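Local atomic coordinates of fusolin (Anomala cuprea entomopoxvirus, PDB entry 4YN1), a protein that builds the viral spindles, crystals formed in vivo that enhance virulence, and is probably a chitin-binding lytic polysaccharide monooxygenase of the LPMO_10 family. Residues E25-P30 and A37-F42; D31-A36 and M111-S116; F149-T154 and L172-T177. All coordinates share one frame; numbering follows the deposited sequence.

Interaction 1. Residues E25-P30 and A37-F42; sequences EGTNIP and AYQYVF
The rings of F42 and Y38 receive the loop 25-30. One face of the F42 ring takes the backbone carbon of E25. E25 CA lies 4.3 Å from the ring centroid and 15° off the ring normal, a CH-pi contact shifted toward the rim at CZ. The Y38 ring meets the loop obliquely: G26 near CD1 and CE1, and the tip of I29 near CG and CD2.

The motif is a loop folded back on the helix that follows it. It lies in the part of the LPMO_10-family domain built from helices and loops. A type I beta turn from G26 to I29 reverses the chain, and I29 N bonds back to G26 O at 3.1 Å. The turn brings I29 round so that its CD1 packs 3.4 Å from Y38 CB. The two side chains cross at about a right angle.

G26 sits close to the Y38 ring, with G26 N 3.5 Å from Y38 CE1. The ring lies close to where a side chain would be, and the positive phi of 86° suits glycine. Being one turn apart, Y38 and F42 lie on the same side of the helix, both with CG anti to the backbone N. Y38 OH is hydrogen-bonded to P24 O, just before E25. Beyond the contact, Y38 also touches A59 and Q60 of helix 52-64, and F42 touches A55.

One hydrogen bond joins the segments. The Q39 chain runs extended beyond CG and carries its amide to the loop backbone. Q39 NE2 donates to E25 O at 3.0 Å with an N-H...O angle of 160°, and the acceptor lies close to the plane of the Q39 amide.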
loop_
_atom_site.group_PDB
_atom_site.type_symbol
_atom_site.label_atom_id
_atom_site.label_comp_id
_atom_site.label_asym_id
_atom_site.label_seq_id
_atom_site.Cartn_x
_atom_site.Cartn_y
_atom_site.Cartn_z
ATOM N N GLU A 25 -22.626 -8.139 -2.076
ATOM C CA GLU A 25 -22.575 -6.722 -1.726
ATOM C C GLU A 25 -21.357 -6.322 -0.838
ATOM O O GLU A 25 -21.195 -5.134 -0.588
ATOM C CB GLU A 25 -23.887 -6.276 -1.025
ATOM C CG GLU A 25 -25.124 -6.419 -1.915
ATOM C CD GLU A 25 -25.706 -7.820 -2.038
ATOM O OE1 GLU A 25 -25.225 -8.728 -1.320
ATOM O OE2 GLU A 25 -26.574 -8.031 -2.917
ATOM N N GLY A 26 -20.554 -7.275 -0.362
ATOM C CA GLY A 26 -19.380 -6.999 0.477
ATOM C C GLY A 26 -19.652 -6.882 1.963
ATOM O O GLY A 26 -18.773 -6.481 2.733
ATOM N N THR A 27 -20.883 -7.232 2.393
ATOM C CA THR A 27 -21.288 -7.114 3.785
ATOM C C THR A 27 -20.565 -8.026 4.762
ATOM O O THR A 27 -20.588 -7.728 5.954
ATOM C CB THR A 27 -22.822 -7.162 3.888
ATOM O OG1 THR A 27 -23.283 -8.315 3.213
ATOM C CG2 THR A 27 -23.472 -5.958 3.240
ATOM N N ASN A 28 -19.869 -9.093 4.302
ATOM C CA ASN A 28 -19.098 -9.932 5.212
ATOM C C ASN A 28 -17.624 -9.497 5.302
ATOM O O ASN A 28 -16.852 -10.186 5.951
ATOM C CB ASN A 28 -19.202 -11.415 4.826
ATOM C CG ASN A 28 -20.349 -12.152 5.472
ATOM O OD1 ASN A 28 -21.001 -11.670 6.397
ATOM N ND2 ASN A 28 -20.598 -13.361 5.014
ATOM N N ILE A 29 -17.235 -8.381 4.653
ATOM C CA ILE A 29 -15.848 -7.869 4.695
ATOM C C ILE A 29 -15.682 -7.216 6.061
ATOM O O ILE A 29 -16.382 -6.245 6.351
ATOM C CB ILE A 29 -15.558 -6.910 3.524
ATOM C CG1 ILE A 29 -15.653 -7.672 2.177
ATOM C CG2 ILE A 29 -14.177 -6.301 3.710
ATOM C CD1 ILE A 29 -15.617 -6.793 0.958
ATOM N N PRO A 30 -14.741 -7.694 6.898
ATOM C CA PRO A 30 -14.680 -7.183 8.272
ATOM C C PRO A 30 -14.100 -5.790 8.453
ATOM O O PRO A 30 -14.555 -5.081 9.334
ATOM C CB PRO A 30 -13.904 -8.261 9.018
ATOM C CG PRO A 30 -13.051 -8.910 7.971
ATOM C CD PRO A 30 -13.828 -8.839 6.704
ATOM N N ALA A 37 -13.654 -0.022 -0.037
ATOM C CA ALA A 37 -12.991 -0.250 -1.321
ATOM C C ALA A 37 -13.825 -1.151 -2.213
ATOM O O ALA A 37 -14.049 -0.831 -3.371
ATOM C CB ALA A 37 -11.624 -0.861 -1.119
ATOM N N TYR A 38 -14.261 -2.279 -1.676
ATOM C CA TYR A 38 -15.067 -3.258 -2.413
ATOM C C TYR A 38 -16.370 -2.611 -2.900
ATOM O O TYR A 38 -16.720 -2.657 -4.083
ATOM C CB TYR A 38 -15.390 -4.416 -1.483
ATOM C CG TYR A 38 -16.188 -5.504 -2.152
ATOM C CD1 TYR A 38 -17.573 -5.418 -2.255
ATOM C CD2 TYR A 38 -15.570 -6.634 -2.660
ATOM C CE1 TYR A 38 -18.312 -6.417 -2.891
ATOM C CE2 TYR A 38 -16.308 -7.676 -3.213
ATOM C CZ TYR A 38 -17.675 -7.546 -3.370
ATOM O OH TYR A 38 -18.363 -8.570 -3.987
ATOM N N GLN A 39 -17.065 -1.979 -1.958
ATOM C CA GLN A 39 -18.344 -1.363 -2.232
ATOM C C GLN A 39 -18.269 -0.228 -3.214
ATOM O O GLN A 39 -19.178 -0.074 -4.013
ATOM C CB GLN A 39 -19.042 -0.997 -0.941
ATOM C CG GLN A 39 -19.494 -2.263 -0.236
ATOM C CD GLN A 39 -20.202 -2.030 1.060
ATOM O OE1 GLN A 39 -20.086 -0.970 1.677
ATOM N NE2 GLN A 39 -20.897 -3.057 1.537
ATOM N N TYR A 40 -17.148 0.483 -3.243
ATOM C CA TYR A 40 -16.926 1.550 -4.210
ATOM C C TYR A 40 -16.949 0.986 -5.633
ATOM O O TYR A 40 -17.606 1.527 -6.536
ATOM C CB TYR A 40 -15.566 2.217 -3.913
ATOM C CG TYR A 40 -15.202 3.319 -4.864
ATOM C CD1 TYR A 40 -15.622 4.625 -4.634
ATOM C CD2 TYR A 40 -14.525 3.050 -6.047
ATOM C CE1 TYR A 40 -15.377 5.631 -5.549
ATOM C CE2 TYR A 40 -14.241 4.063 -6.960
ATOM C CZ TYR A 40 -14.698 5.350 -6.716
ATOM O OH TYR A 40 -14.473 6.361 -7.608
ATOM N N VAL A 41 -16.201 -0.082 -5.848
ATOM C CA VAL A 41 -16.138 -0.687 -7.188
ATOM C C VAL A 41 -17.479 -1.327 -7.540
ATOM O O VAL A 41 -17.956 -1.198 -8.667
ATOM C CB VAL A 41 -14.963 -1.689 -7.282
ATOM C CG1 VAL A 41 -15.001 -2.466 -8.596
ATOM C CG2 VAL A 41 -13.649 -0.936 -7.142
ATOM N N PHE A 42 -18.065 -2.017 -6.578
ATOM C CA PHE A 42 -19.361 -2.684 -6.758
ATOM C C PHE A 42 -20.395 -1.633 -7.188
ATOM O O PHE A 42 -21.026 -1.791 -8.227
ATOM C CB PHE A 42 -19.775 -3.358 -5.461
ATOM C CG PHE A 42 -21.058 -4.157 -5.534
ATOM C CD1 PHE A 42 -21.047 -5.482 -5.948
ATOM C CD2 PHE A 42 -22.266 -3.601 -5.141
ATOM C CE1 PHE A 42 -22.229 -6.239 -5.954
ATOM C CE2 PHE A 42 -23.453 -4.342 -5.207
ATOM C CZ PHE A 42 -23.427 -5.648 -5.618
#

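Interaction 2. Residues D31-A36 and M111-S116; sequences DPMCRA and MDIVGS. With EDO (1,2-ethanediol), chain D.
D31 OD2 accepts from C34 N at 3.1 Å and, weakly, from M33 N. D31 is thus the N-cap of helix 32-47. Its other oxygen, D31 OD1, has a salt bridge to R13. D31 OD1 also takes a bond of 2.8 Å from O2 of a 1,2-ethanediol molecule, probably from the crystallisation liquor. This O2 accepts a weak bond from M33 N. The diol reaches the other segment through its O1, which donates to S116 OG at 2.8 Å.

M33 carries most of the direct contact, with A36 and I113 beside it. The M33 side chain is bent at chi2 (-59°) and chi3 (-65°), which brings its methyl to the backbone of the loop. M33 CE lies 3.7 Å from G115 CA and also reaches V114 O and I113 CD1. The methyl is close to where a side chain on G115 would be, and the backbone angles there suit glycine. Nearer the backbone of the same side chain, M33 CG packs 3.6 Å from S116 O. I113 CD1 touches both M33 CE and A36 CB, lying 3.6 Å from the latter.

The contact is at the surface. It sets the first turn of helix 32-47 against the loop between helix 80-87 and strand 120-123. The C34-C14 disulfide ties the same turn to helix 10-17, while M111 touches helices 10-17 and 52-64.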
loop_
_atom_site.group_PDB
_atom_site.type_symbol
_atom_site.label_atom_id
_atom_site.label_comp_id
_atom_site.label_asym_id
_atom_site.label_seq_id
_atom_site.Cartn_x
_atom_site.Cartn_y
_atom_site.Cartn_z
ATOM N N ASP A 31 -13.077 -5.426 7.697
ATOM C CA ASP A 31 -12.463 -4.113 7.870
ATOM C C ASP A 31 -13.273 -3.069 7.175
ATOM O O ASP A 31 -13.536 -3.205 5.988
ATOM C CB ASP A 31 -11.053 -4.105 7.324
ATOM C CG ASP A 31 -10.347 -2.811 7.589
ATOM O OD1 ASP A 31 -10.006 -2.556 8.768
ATOM O OD2 ASP A 31 -10.075 -2.077 6.615
ATOM N N PRO A 32 -13.598 -1.959 7.872
ATOM C CA PRO A 32 -14.391 -0.889 7.242
ATOM C C PRO A 32 -13.776 -0.291 5.978
ATOM O O PRO A 32 -14.502 0.007 5.031
ATOM C CB PRO A 32 -14.463 0.178 8.348
ATOM C CG PRO A 32 -14.363 -0.589 9.583
ATOM C CD PRO A 32 -13.406 -1.694 9.307
ATOM N N MET A 33 -12.449 -0.127 5.927
ATOM C CA MET A 33 -11.850 0.488 4.739
ATOM C C MET A 33 -11.801 -0.517 3.593
ATOM O O MET A 33 -12.113 -0.150 2.474
ATOM C CB MET A 33 -10.445 1.063 5.032
ATOM C CG MET A 33 -10.465 2.291 5.867
ATOM S SD MET A 33 -11.382 3.677 5.214
ATOM C CE MET A 33 -10.427 4.086 3.738
ATOM N N CYS A 34 -11.486 -1.790 3.863
ATOM C CA CYS A 34 -11.529 -2.802 2.798
ATOM C C CYS A 34 -12.948 -2.922 2.247
ATOM O O CYS A 34 -13.152 -3.068 1.021
ATOM C CB CYS A 34 -11.028 -4.154 3.281
ATOM S SG CYS A 34 -9.272 -4.175 3.712
ATOM N N ARG A 35 -13.927 -2.864 3.153
ATOM C CA ARG A 35 -15.353 -2.953 2.755
ATOM C C ARG A 35 -15.744 -1.781 1.884
ATOM O O ARG A 35 -16.396 -1.957 0.853
ATOM C CB ARG A 35 -16.259 -3.066 3.999
ATOM C CG ARG A 35 -17.691 -3.378 3.635
ATOM C CD ARG A 35 -18.528 -3.770 4.868
ATOM N NE ARG A 35 -18.575 -2.704 5.890
ATOM C CZ ARG A 35 -17.972 -2.708 7.080
ATOM N NH1 ARG A 35 -17.223 -3.739 7.459
ATOM N NH2 ARG A 35 -18.126 -1.686 7.911
ATOM N N ALA A 36 -15.275 -0.580 2.250
ATOM C CA ALA A 36 -15.509 0.611 1.439
ATOM C C ALA A 36 -14.872 0.505 0.052
ATOM O O ALA A 36 -15.497 0.881 -0.943
ATOM C CB ALA A 36 -14.999 1.842 2.166
ATOM N N MET A 111 -9.183 0.622 -4.017
ATOM C CA MET A 111 -8.000 0.636 -3.133
ATOM C C MET A 111 -7.331 2.005 -3.023
ATOM O O MET A 111 -6.428 2.183 -2.212
ATOM C CB MET A 111 -6.960 -0.387 -3.604
ATOM C CG MET A 111 -7.425 -1.776 -3.427
ATOM S SD MET A 111 -7.636 -2.276 -1.685
ATOM C CE MET A 111 -8.413 -3.839 -1.934
ATOM N N ASP A 112 -7.748 2.960 -3.812
ATOM C CA ASP A 112 -7.168 4.281 -3.773
ATOM C C ASP A 112 -8.098 5.289 -3.084
ATOM O O ASP A 112 -7.873 6.501 -3.169
ATOM C CB ASP A 112 -6.846 4.704 -5.205
ATOM C CG ASP A 112 -5.696 5.666 -5.343
ATOM O OD1 ASP A 112 -4.571 5.339 -4.861
ATOM O OD2 ASP A 112 -5.871 6.683 -6.022
ATOM N N ILE A 113 -9.151 4.816 -2.404
ATOM C CA ILE A 113 -9.995 5.732 -1.678
ATOM C C ILE A 113 -9.166 6.344 -0.503
ATOM O O ILE A 113 -8.255 5.727 0.073
ATOM C CB ILE A 113 -11.349 5.107 -1.206
ATOM C CG1 ILE A 113 -11.130 4.001 -0.161
ATOM C CG2 ILE A 113 -12.220 4.664 -2.394
ATOM C CD1 ILE A 113 -12.330 3.444 0.453
ATOM N N VAL A 114 -9.537 7.540 -0.119
ATOM C CA VAL A 114 -8.867 8.241 0.965
ATOM C C VAL A 114 -9.542 7.847 2.286
ATOM O O VAL A 114 -10.750 7.634 2.328
ATOM C CB VAL A 114 -9.010 9.764 0.655
ATOM C CG1 VAL A 114 -8.841 10.618 1.889
ATOM C CG2 VAL A 114 -8.088 10.185 -0.469
ATOM N N GLY A 115 -8.792 7.812 3.365
ATOM C CA GLY A 115 -9.370 7.520 4.667
ATOM C C GLY A 115 -8.416 6.819 5.590
ATOM O O GLY A 115 -7.236 6.710 5.292
ATOM N N SER A 116 -8.948 6.306 6.696
ATOM C CA SER A 116 -8.180 5.716 7.801
ATOM C C SER A 116 -7.729 4.291 7.536
ATOM O O SER A 116 -8.009 3.396 8.310
ATOM C CB SER A 116 -8.992 5.808 9.088
ATOM O OG SER A 116 -10.182 5.030 9.044
HETATM C C1 EDO D . -10.637 2.111 10.213
HETATM O O1 EDO D . -11.591 2.575 9.308
HETATM C C2 EDO D . -10.512 0.564 10.090
HETATM O O2 EDO D . -10.485 0.186 8.714
#

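Interaction 3. Residues F149-T154 and L172-T177; sequences FEVYVT and LVFNST. With NAG (2-acetamido-2-deoxy-beta-D-glucopyranose), chain B.
L172 holds CG anti to its backbone N (chi1 -178°), and the bend at chi2 (72°) lays its CD1 over one face of the Y152 ring. Y152 turns CG beside its own N, bringing the ring toward L172. The methyl L172 CD1 stands 3.9 Å from the ring centroid, 25° off the normal, a CH-pi contact offset toward the rim.

The motif is an antiparallel strand pair with a classic beta bulge, in the beta-sheet part of the LPMO_10-family domain. V173 and F174 both face V151. V151 O takes a straight bond from V173 N at 2.8 Å and a weak, bent one from F174 N. The extra residue shifts the register by one, so that Y152 pairs with L172. V151 N donates to F174 O within the bulge; beyond it F149 and S176 exchange two bonds.

F149, V151 and F174 are on one face of the sheet. V151 CB packs 3.9 Å from F174 CB. The F174 ring turns its edge to F149 O. M198 and V200 of strand 194-203 pack against this side. V173 CG2 meets V153 CG2 at 3.8 Å.

E150, Y152, L172 and N175 share the other face, which carries a glycan. Three donors grip the E150 carboxylate, two of them on OE1. Y152 OH donates to E150 OE1 at 2.7 Å, from above the carboxylate plane. E150 OE1 also has a salt bridge to R214. E150 and N175 run side by side, pointing the same way. N175 ND2 is bonded covalently to C1 of N-acetylglucosamine, the N-glycosylation link. R78 O also hydrogen-bonds this sugar. Its acetamide reaches E150: sugar N2 donates to E150 OE2 at 2.8 Å, in a bond close to straight.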
loop_
_atom_site.group_PDB
_atom_site.type_symbol
_atom_site.label_atom_id
_atom_site.label_comp_id
_atom_site.label_asym_id
_atom_site.label_seq_id
_atom_site.Cartn_x
_atom_site.Cartn_y
_atom_site.Cartn_z
ATOM N N PHE A 149 13.809 -3.021 -8.096
ATOM C CA PHE A 149 12.857 -2.422 -7.154
ATOM C C PHE A 149 13.165 -0.968 -6.920
ATOM O O PHE A 149 14.324 -0.619 -6.679
ATOM C CB PHE A 149 12.932 -3.105 -5.781
ATOM C CG PHE A 149 12.283 -4.463 -5.724
ATOM C CD1 PHE A 149 12.996 -5.600 -6.051
ATOM C CD2 PHE A 149 10.939 -4.594 -5.409
ATOM C CE1 PHE A 149 12.397 -6.861 -6.003
ATOM C CE2 PHE A 149 10.331 -5.855 -5.370
ATOM C CZ PHE A 149 11.074 -6.986 -5.624
ATOM N N GLU A 150 12.114 -0.154 -6.861
ATOM C CA GLU A 150 12.161 1.212 -6.399
ATOM C C GLU A 150 11.176 1.341 -5.237
ATOM O O GLU A 150 10.084 0.763 -5.296
ATOM C CB GLU A 150 11.727 2.185 -7.508
ATOM C CG GLU A 150 12.787 2.301 -8.590
ATOM C CD GLU A 150 12.423 3.203 -9.750
ATOM O OE1 GLU A 150 11.253 3.639 -9.830
ATOM O OE2 GLU A 150 13.289 3.413 -10.631
ATOM N N VAL A 151 11.578 2.043 -4.183
ATOM C CA VAL A 151 10.706 2.297 -3.052
ATOM C C VAL A 151 10.625 3.774 -2.795
ATOM O O VAL A 151 11.641 4.460 -2.777
ATOM C CB VAL A 151 11.111 1.539 -1.784
ATOM C CG1 VAL A 151 10.042 1.703 -0.714
ATOM C CG2 VAL A 151 11.352 0.052 -2.079
ATOM N N TYR A 152 9.402 4.264 -2.629
ATOM C CA TYR A 152 9.150 5.672 -2.362
ATOM C C TYR A 152 8.436 5.794 -1.057
ATOM O O TYR A 152 7.756 4.860 -0.653
ATOM C CB TYR A 152 8.265 6.282 -3.440
ATOM C CG TYR A 152 8.837 6.193 -4.833
ATOM C CD1 TYR A 152 8.723 5.024 -5.583
ATOM C CD2 TYR A 152 9.453 7.292 -5.427
ATOM C CE1 TYR A 152 9.308 4.915 -6.844
ATOM C CE2 TYR A 152 10.021 7.202 -6.695
ATOM C CZ TYR A 152 9.968 6.005 -7.391
ATOM O OH TYR A 152 10.564 5.921 -8.627
ATOM N N VAL A 153 8.544 6.947 -0.414
ATOM C CA VAL A 153 7.791 7.243 0.818
ATOM C C VAL A 153 7.079 8.598 0.607
ATOM O O VAL A 153 7.609 9.509 -0.065
ATOM C CB VAL A 153 8.703 7.232 2.066
ATOM C CG1 VAL A 153 7.945 7.627 3.322
ATOM C CG2 VAL A 153 9.336 5.850 2.255
ATOM N N THR A 154 5.905 8.737 1.184
ATOM C CA THR A 154 5.204 9.989 1.072
ATOM C C THR A 154 6.010 11.118 1.756
ATOM O O THR A 154 6.709 10.904 2.748
ATOM C CB THR A 154 3.789 9.912 1.623
ATOM O OG1 THR A 154 3.791 9.250 2.900
ATOM C CG2 THR A 154 2.815 9.204 0.649
ATOM N N LEU A 172 11.810 9.282 -3.569
ATOM C CA LEU A 172 12.556 8.032 -3.776
ATOM C C LEU A 172 13.492 7.765 -2.619
ATOM O O LEU A 172 14.271 8.633 -2.244
ATOM C CB LEU A 172 13.354 8.112 -5.078
ATOM C CG LEU A 172 14.154 6.864 -5.460
ATOM C CD1 LEU A 172 13.217 5.754 -5.918
ATOM C CD2 LEU A 172 15.141 7.165 -6.575
ATOM N N VAL A 173 13.399 6.572 -2.027
ATOM C CA VAL A 173 14.276 6.170 -0.938
ATOM C C VAL A 173 15.168 4.958 -1.254
ATOM O O VAL A 173 16.100 4.701 -0.487
ATOM C CB VAL A 173 13.535 6.012 0.412
ATOM C CG1 VAL A 173 12.832 7.312 0.802
ATOM C CG2 VAL A 173 12.562 4.829 0.436
ATOM N N PHE A 174 14.870 4.213 -2.314
ATOM C CA PHE A 174 15.585 2.978 -2.622
ATOM C C PHE A 174 15.457 2.692 -4.095
ATOM O O PHE A 174 14.381 2.858 -4.670
ATOM C CB PHE A 174 14.976 1.839 -1.775
ATOM C CG PHE A 174 15.611 0.484 -1.954
ATOM C CD1 PHE A 174 15.287 -0.315 -3.036
ATOM C CD2 PHE A 174 16.575 0.030 -1.067
ATOM C CE1 PHE A 174 15.881 -1.572 -3.196
ATOM C CE2 PHE A 174 17.155 -1.227 -1.220
ATOM C CZ PHE A 174 16.824 -2.011 -2.304
ATOM N N ASN A 175 16.551 2.259 -4.714
ATOM C CA ASN A 175 16.528 1.910 -6.112
ATOM C C ASN A 175 17.636 0.902 -6.349
ATOM O O ASN A 175 18.801 1.295 -6.392
ATOM C CB ASN A 175 16.697 3.151 -6.977
ATOM C CG ASN A 175 16.702 2.885 -8.459
ATOM O OD1 ASN A 175 16.483 1.752 -8.920
ATOM N ND2 ASN A 175 16.892 3.932 -9.258
ATOM N N SER A 176 17.289 -0.380 -6.503
ATOM C CA SER A 176 18.318 -1.416 -6.659
ATOM C C SER A 176 17.753 -2.717 -7.183
ATOM O O SER A 176 16.576 -3.038 -6.986
ATOM C CB SER A 176 18.964 -1.701 -5.296
ATOM O OG SER A 176 20.139 -2.486 -5.402
ATOM N N THR A 177 18.634 -3.519 -7.778
ATOM C CA THR A 177 18.310 -4.899 -8.103
ATOM C C THR A 177 18.475 -5.568 -6.746
ATOM O O THR A 177 19.217 -5.072 -5.898
ATOM C CB THR A 177 19.257 -5.478 -9.184
ATOM O OG1 THR A 177 20.585 -5.257 -8.746
ATOM C CG2 THR A 177 19.047 -4.855 -10.518
HETATM C C1 NAG B . 16.939 3.798 -10.685
HETATM C C2 NAG B . 16.537 5.080 -11.406
HETATM C C3 NAG B . 16.646 4.839 -12.913
HETATM C C4 NAG B . 18.046 4.361 -13.272
HETATM C C5 NAG B . 18.407 3.142 -12.426
HETATM C C6 NAG B . 19.823 2.646 -12.632
HETATM C C7 NAG B . 14.820 6.633 -10.623
HETATM C C8 NAG B . 13.378 6.798 -10.240
HETATM N N2 NAG B . 15.173 5.427 -11.046
HETATM O O3 NAG B . 16.308 6.030 -13.623
HETATM O O4 NAG B . 18.097 3.990 -14.644
HETATM O O5 NAG B . 18.293 3.497 -11.040
HETATM O O6 NAG B . 20.774 3.676 -12.385
HETATM O O7 NAG B . 15.621 7.560 -10.566
#

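How the interactions relate
From the N terminus, loop 25-30 comes first. Interaction 1 closes a short loop by folding it onto residues 37-42 of helix 32-47, with six residues between. Interaction 2 starts from those six residues and spans 74 more to reach 111-116. The two contacts therefore cross along the chain. They share helix 32-47 and touch: R35 NH1 probably bonds to I29 O, and I113 CD1 packs on A37 N. Together they tie helix 32-47 to the loop before it and to the loop before strand 120-123. Interaction 3 follows in series and closes its own local strand pair. It lies on the opposite side of the chain's centre, its centre about 32 Å from that of interaction 1 and about 25 Å from that of interaction 2.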